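Local structure of Cel44C (Paenibacillus polymyxa, 2YIH) at residues 232-235 / 236-240; 246-249 / 250-254. The protein hydrolyses the beta-1,4-glucan backbone of xyloglucan and cellulose-like chains through its family 44 glycoside hydrolase module, a TIM barrel joined to a beta-sheet domain. The protein carries 8 engineered substitutions. One frame throughout, in Å; residues are numbered along the deposited sequence.

Contact 1 (232-235 / 236-240); sequences VLYG and FGAYK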
ATOM      1  N   VAL A 232       6.383   6.373   6.444  1.00  7.45           N
ATOM      2  CA  VAL A 232       4.958   6.505   6.051  1.00  7.10           C
ATOM      3  C   VAL A 232       4.724   7.878   5.362  1.00  7.05           C
ATOM      4  O   VAL A 232       3.810   8.655   5.723  1.00  6.89           O
ATOM      5  CB  VAL A 232       3.979   6.289   7.276  1.00  7.29           C
ATOM      6  CG1 VAL A 232       2.597   5.881   6.782  1.00  7.69           C
ATOM      7  CG2 VAL A 232       4.523   5.168   8.229  1.00  7.35           C
ATOM      8  N   LEU A 233       5.602   8.216   4.429  1.00  7.14           N
ATOM      9  CA  LEU A 233       5.605   9.564   3.844  1.00  7.63           C
ATOM     10  C   LEU A 233       4.437   9.783   2.892  1.00  7.66           C
ATOM     11  O   LEU A 233       4.121   8.909   2.058  1.00  7.55           O
ATOM     12  CB  LEU A 233       6.914   9.796   3.082  1.00  7.88           C
ATOM     13  CG  LEU A 233       8.176   9.693   3.942  1.00  8.81           C
ATOM     14  CD1 LEU A 233       9.436   9.957   3.099  1.00  9.13           C
ATOM     15  CD2 LEU A 233       8.157  10.691   5.124  1.00  8.89           C
ATOM     16  N   TYR A 234       3.821  10.972   2.953  1.00  7.82           N
ATOM     17  CA  TYR A 234       2.578  11.200   2.200  1.00  8.02           C
ATOM     18  C   TYR A 234       2.755  11.228   0.687  1.00  7.91           C
ATOM     19  O   TYR A 234       1.801  10.942  -0.061  1.00  8.24           O
ATOM     20  CB  TYR A 234       1.880  12.496   2.665  1.00  7.94           C
ATOM     21  CG  TYR A 234       2.340  13.741   1.938  1.00  8.21           C
ATOM     22  CD1 TYR A 234       1.735  14.153   0.732  1.00  8.54           C
ATOM     23  CD2 TYR A 234       3.371  14.518   2.457  1.00  8.32           C
ATOM     24  CE1 TYR A 234       2.178  15.344   0.062  1.00  8.78           C
ATOM     25  CE2 TYR A 234       3.812  15.691   1.800  1.00  8.60           C
ATOM     26  CZ  TYR A 234       3.199  16.089   0.611  1.00  8.94           C
ATOM     27  OH  TYR A 234       3.637  17.226  -0.043  1.00  8.85           O
ATOM     28  N   GLY A 235       3.933  11.643   0.212  1.00  8.02           N
ATOM     29  CA  GLY A 235       4.091  11.931  -1.214  1.00  8.30           C
ATOM     30  C   GLY A 235       5.419  12.618  -1.475  1.00  9.10           C
ATOM     31  O   GLY A 235       6.220  12.814  -0.568  1.00  8.74           O
ATOM     32  N   PHE A 236       5.653  12.983  -2.734  1.00  9.62           N
ATOM     33  CA  PHE A 236       6.974  13.358  -3.166  1.00 10.71           C
ATOM     34  C   PHE A 236       7.573  14.546  -2.393  1.00 10.48           C
ATOM     35  O   PHE A 236       8.768  14.560  -2.110  1.00 10.39           O
ATOM     36  CB  PHE A 236       6.981  13.635  -4.673  1.00 11.90           C
ATOM     37  CG  PHE A 236       8.363  13.868  -5.199  1.00 12.94           C
ATOM     38  CD1 PHE A 236       9.191  12.789  -5.475  1.00 14.14           C
ATOM     39  CD2 PHE A 236       8.899  15.141  -5.190  1.00 13.23           C
ATOM     40  CE1 PHE A 236      10.529  13.003  -5.873  1.00 15.13           C
ATOM     41  CE2 PHE A 236      10.219  15.349  -5.554  1.00 14.65           C
ATOM     42  CZ  PHE A 236      11.030  14.288  -5.858  1.00 14.36           C
ATOM     43  N   GLY A 237       6.753  15.523  -2.012  1.00 10.09           N
ATOM     44  CA  GLY A 237       7.310  16.659  -1.264  1.00 10.25           C
ATOM     45  C   GLY A 237       7.950  16.239   0.062  1.00 10.07           C
ATOM     46  O   GLY A 237       8.923  16.851   0.517  1.00 11.02           O
ATOM     47  N   ALA A 238       7.415  15.189   0.682  1.00  9.35           N
ATOM     48  CA  ALA A 238       8.000  14.633   1.882  1.00  9.41           C
ATOM     49  C   ALA A 238       9.222  13.762   1.544  1.00  9.52           C
ATOM     50  O   ALA A 238      10.212  13.775   2.281  1.00  9.71           O
ATOM     51  CB  ALA A 238       6.950  13.792   2.649  1.00  9.88           C
ATOM     52  N   TYR A 239       9.150  12.976   0.465  1.00  9.42           N
ATOM     53  CA  TYR A 239      10.343  12.214   0.023  1.00  9.52           C
ATOM     54  C   TYR A 239      11.535  13.174  -0.185  1.00  9.88           C
ATOM     55  O   TYR A 239      12.664  12.862   0.192  1.00  9.47           O
ATOM     56  CB  TYR A 239      10.129  11.530  -1.330  1.00  9.98           C
ATOM     57  CG  TYR A 239       8.988  10.537  -1.540  1.00  9.80           C
ATOM     58  CD1 TYR A 239       7.953  10.341  -0.606  1.00 10.04           C
ATOM     59  CD2 TYR A 239       8.913   9.863  -2.763  1.00 10.11           C
ATOM     60  CE1 TYR A 239       6.873   9.477  -0.906  1.00  9.81           C
ATOM     61  CE2 TYR A 239       7.883   9.007  -3.060  1.00 10.25           C
ATOM     62  CZ  TYR A 239       6.822   8.871  -2.171  1.00  9.80           C
ATOM     63  OH  TYR A 239       5.821   7.991  -2.536  1.00  9.69           O
ATOM     64  N   LYS A 240      11.255  14.350  -0.747  1.00 10.81           N
ATOM     65  CA  LYS A 240      12.314  15.281  -1.179  1.00 11.29           C
ATOM     66  C   LYS A 240      13.036  15.932   0.021  1.00 11.46           C
ATOM     67  O   LYS A 240      14.247  15.839   0.135  1.00 11.45           O
ATOM     68  CB  LYS A 240      11.722  16.363  -2.082  1.00 11.82           C
ATOM     69  CG  LYS A 240      12.802  17.269  -2.737  1.00 12.28           C
ATOM     70  CD  LYS A 240      13.889  16.441  -3.385  0.50 12.15           C
ATOM     71  CE  LYS A 240      14.703  17.276  -4.361  0.20 12.07           C
ATOM     72  NZ  LYS A 240      15.687  18.109  -3.635  0.40 12.51           N
TER
HETATM   73  O   HOH W   1       4.108  16.076  -2.574  1.00 11.17           O
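The carbonyl oxygen of G235, at the N-cap position, takes backbone bonds from A238 N at 2.9 Å and Y239 N at 3.1 Å, fastening the end of strand 227-233 to the first turn of helix 236-241. The Y239 bond is the straighter of the two (163° at the hydrogen), while A238 N sits above the carbonyl plane. The A238 methyl touches two side chains of the strand end, with its CB 4.0 Å from L233 CB and 3.7 Å from Y234 CD2. Y239 turns its ring back under the cap: CG stands anti to its own carbonyl carbon (chi1 -58°), which lays one face against the G235 carbonyl carbon and sets L233 CB at the ring edge, 3.9 Å from CD1. At the far end of this ring, Y239 OH bonds to H284 O. With an alanine at this position, the space beside L233 and the G235 peptide would probably be left unfilled and H284 O would lose its hydroxyl partner. At the end of the Y234 ring, OH and G237 N are bridged by water 1, 2.8 Å from each; the water donates to the hydroxyl and accepts from the amide. The same OH bonds to Q243 and weakly to a glucose unit; the water bridge and the Q243 bond probably hold this hydroxyl, part of the glycan pocket, in place. Around this buried junction, Y239 packs on strand 280-285, the next strand of the barrel, L233 meets F258 of helix 258-273, and F236 faces helix 326-331 through I327 and F331.

Contact 2 (246-249 / 250-254); sequences PDWD and SVKGN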
ATOM      1  N   PRO A 246      12.072  22.367   8.896  1.00 14.18           N
ATOM      2  CA  PRO A 246      12.848  23.553   9.315  1.00 14.81           C
ATOM      3  C   PRO A 246      14.347  23.321   9.466  1.00 14.94           C
ATOM      4  O   PRO A 246      15.131  24.257   9.241  1.00 16.26           O
ATOM      5  CB  PRO A 246      12.222  23.939  10.663  1.00 15.27           C
ATOM      6  CG  PRO A 246      11.304  22.787  11.041  1.00 16.11           C
ATOM      7  CD  PRO A 246      10.878  22.183   9.738  1.00 15.27           C
ATOM      8  N   ASP A 247      14.749  22.106   9.827  1.00 13.82           N
ATOM      9  CA  ASP A 247      16.153  21.750   9.935  1.00 14.09           C
ATOM     10  C   ASP A 247      16.797  21.118   8.701  1.00 14.79           C
ATOM     11  O   ASP A 247      17.952  20.698   8.761  1.00 15.38           O
ATOM     12  CB  ASP A 247      16.417  20.914  11.200  1.00 14.44           C
ATOM     13  CG  ASP A 247      15.685  19.579  11.184  1.00 13.70           C
ATOM     14  OD1 ASP A 247      14.790  19.401  10.309  1.00 13.31           O
ATOM     15  OD2 ASP A 247      16.068  18.698  11.984  1.00 13.81           O
ATOM     16  N   TRP A 248      16.080  21.048   7.580  1.00 14.32           N
ATOM     17  CA  TRP A 248      16.597  20.307   6.422  1.00 15.25           C
ATOM     18  C   TRP A 248      17.957  20.854   5.942  1.00 17.07           C
ATOM     19  O   TRP A 248      18.886  20.081   5.689  1.00 17.86           O
ATOM     20  CB  TRP A 248      15.605  20.308   5.236  1.00 14.31           C
ATOM     21  CG  TRP A 248      16.157  19.547   4.028  1.00 14.94           C
ATOM     22  CD1 TRP A 248      16.361  20.036   2.770  1.00 15.56           C
ATOM     23  CD2 TRP A 248      16.555  18.168   3.992  1.00 14.90           C
ATOM     24  NE1 TRP A 248      16.886  19.053   1.957  1.00 15.51           N
ATOM     25  CE2 TRP A 248      16.985  17.891   2.675  1.00 15.51           C
ATOM     26  CE3 TRP A 248      16.580  17.140   4.944  1.00 15.00           C
ATOM     27  CZ2 TRP A 248      17.487  16.633   2.291  1.00 15.51           C
ATOM     28  CZ3 TRP A 248      17.076  15.887   4.568  1.00 15.45           C
ATOM     29  CH2 TRP A 248      17.534  15.653   3.253  1.00 15.92           C
ATOM     30  N   ASP A 249      18.068  22.172   5.801  1.00 18.08           N
ATOM     31  CA  ASP A 249      19.341  22.746   5.324  1.00 20.67           C
ATOM     32  C   ASP A 249      20.512  22.382   6.229  1.00 21.08           C
ATOM     33  O   ASP A 249      21.622  22.121   5.739  1.00 21.57           O
ATOM     34  CB  ASP A 249      19.227  24.266   5.157  1.00 23.65           C
ATOM     35  CG  ASP A 249      18.510  24.646   3.888  1.00 25.99           C
ATOM     36  OD1 ASP A 249      18.338  23.769   3.018  1.00 28.09           O
ATOM     37  OD2 ASP A 249      18.044  25.799   3.793  1.00 28.59           O
ATOM     38  N   SER A 250      20.246  22.304   7.531  1.00 20.26           N
ATOM     39  CA  SER A 250      21.279  21.968   8.505  0.50 20.99           C
ATOM     40  C   SER A 250      21.714  20.500   8.494  1.00 21.98           C
ATOM     41  O   SER A 250      22.833  20.174   8.925  1.00 23.06           O
ATOM     42  CB  SER A 250      20.862  22.403   9.917  0.50 21.35           C
ATOM     43  OG  SER A 250      20.026  21.446  10.547  0.50 22.18           O
ATOM     44  N   VAL A 251      20.835  19.601   8.054  1.00 20.36           N
ATOM     45  CA  VAL A 251      21.159  18.171   8.114  1.00 20.46           C
ATOM     46  C   VAL A 251      21.372  17.507   6.753  1.00 20.28           C
ATOM     47  O   VAL A 251      21.874  16.377   6.694  1.00 22.71           O
ATOM     48  CB  VAL A 251      20.092  17.351   8.913  1.00 20.78           C
ATOM     49  CG1 VAL A 251      19.910  17.920  10.338  1.00 21.10           C
ATOM     50  CG2 VAL A 251      18.777  17.321   8.142  1.00 19.83           C
ATOM     51  N   LYS A 252      21.039  18.192   5.660  1.00 18.87           N
ATOM     52  CA  LYS A 252      20.996  17.531   4.360  1.00 20.29           C
ATOM     53  C   LYS A 252      22.377  17.062   3.893  1.00 20.88           C
ATOM     54  O   LYS A 252      22.484  16.135   3.092  1.00 19.66           O
ATOM     55  CB  LYS A 252      20.377  18.428   3.305  1.00 20.77           C
ATOM     56  CG  LYS A 252      21.173  19.681   2.992  1.00 23.27           C
ATOM     57  CD  LYS A 252      20.360  20.605   2.121  1.00 25.27           C
ATOM     58  CE  LYS A 252      21.147  21.873   1.813  1.00 28.31           C
ATOM     59  NZ  LYS A 252      20.280  22.838   1.103  1.00 31.21           N
ATOM     60  N   GLY A 253      23.427  17.722   4.380  1.00 21.11           N
ATOM     61  CA  GLY A 253      24.797  17.359   3.971  1.00 22.92           C
ATOM     62  C   GLY A 253      24.871  17.088   2.483  1.00 22.59           C
ATOM     63  O   GLY A 253      24.472  17.924   1.686  1.00 22.68           O
ATOM     64  N   ASN A 254      25.315  15.882   2.117  1.00 24.94           N
ATOM     65  CA  ASN A 254      25.420  15.484   0.717  1.00 26.58           C
ATOM     66  C   ASN A 254      24.333  14.483   0.314  1.00 26.64           C
ATOM     67  O   ASN A 254      24.570  13.622  -0.526  1.00 27.74           O
ATOM     68  CB  ASN A 254      26.809  14.867   0.428  1.00 27.51           C
ATOM     69  CG  ASN A 254      27.941  15.855   0.628  0.50 26.97           C
ATOM     70  OD1 ASN A 254      27.862  16.998   0.184  0.50 28.25           O
ATOM     71  ND2 ASN A 254      28.983  15.431   1.337  0.50 27.07           N
TER
HETATM   72  O   HOH W   2      18.048  24.239   8.466  1.00 25.93           O
HETATM   73  O   HOH W   3      23.842  20.289   5.615  1.00 26.47           O
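K252 lies across the indole of W248 at about a right angle, with its CB over one face of the ring system. That methylene is 3.7 Å from the centroid of the six-membered ring and 21° off the ring normal, a CH-pi contact offset toward the rim; CD follows near NE1, at 3.8 Å. In W248 the ring leaves anti to the backbone N (chi1 179°), which carries it along the helix to the residues one turn later. V251 approaches the same indole obliquely, its CG2 3.9 Å from CE3, and the two side chains also cross at about a right angle. D249 and K252, by contrast, run side by side and point the same way. The lysine is extended beyond CG, and its NZ reaches D249 OD1 at 2.9 Å in a salt bridge that meets the oxygen from above the carboxylate plane, 51° out of it. One lysine thus uses its CB methylene on the aromatic face and its charge on the aspartate, a pairing at the surface of the protein. The backbone bonding is mixed: V251 N bonds to W248 O three residues back, at 3.1 Å, and K252 N reaches the same oxygen only weakly. Water 2 links P246 O to S250 N. D247 occupies the N-cap position, but its carboxylate is engaged by the backbone amides of A205 and K206 instead. Beyond K252, G253 leaves the helical conformation with positive phi, and water 3 joins its N to D249 O. This is a short surface helix with an i to i+3 salt bridge and an i to i+4 aromatic-lysine contact, packed through W248 and V251 on Y261 of helix 258-273 in the TIM-barrel module.

How the contacts relate
Contacts 1 and 2 follow in series along the chain, with centres 16 Å apart, in the segment that leaves barrel strand 227-233 and leads to helix 258-273. Contact 1 is buried, where the strand passes into helix 236-241 beside the bound glycan; contact 2 lies farther out, on the surface helix 248-251. They meet directly where K240 O approaches W248 CZ2 at 4.0 Å, and both rest on helix 258-273, sharing F258 as a neighbour. The excursion between this strand and the following barrel helix thus contributes Y234 to the glycan pocket at its inner end, while contact 2 stands away from the annotated sites.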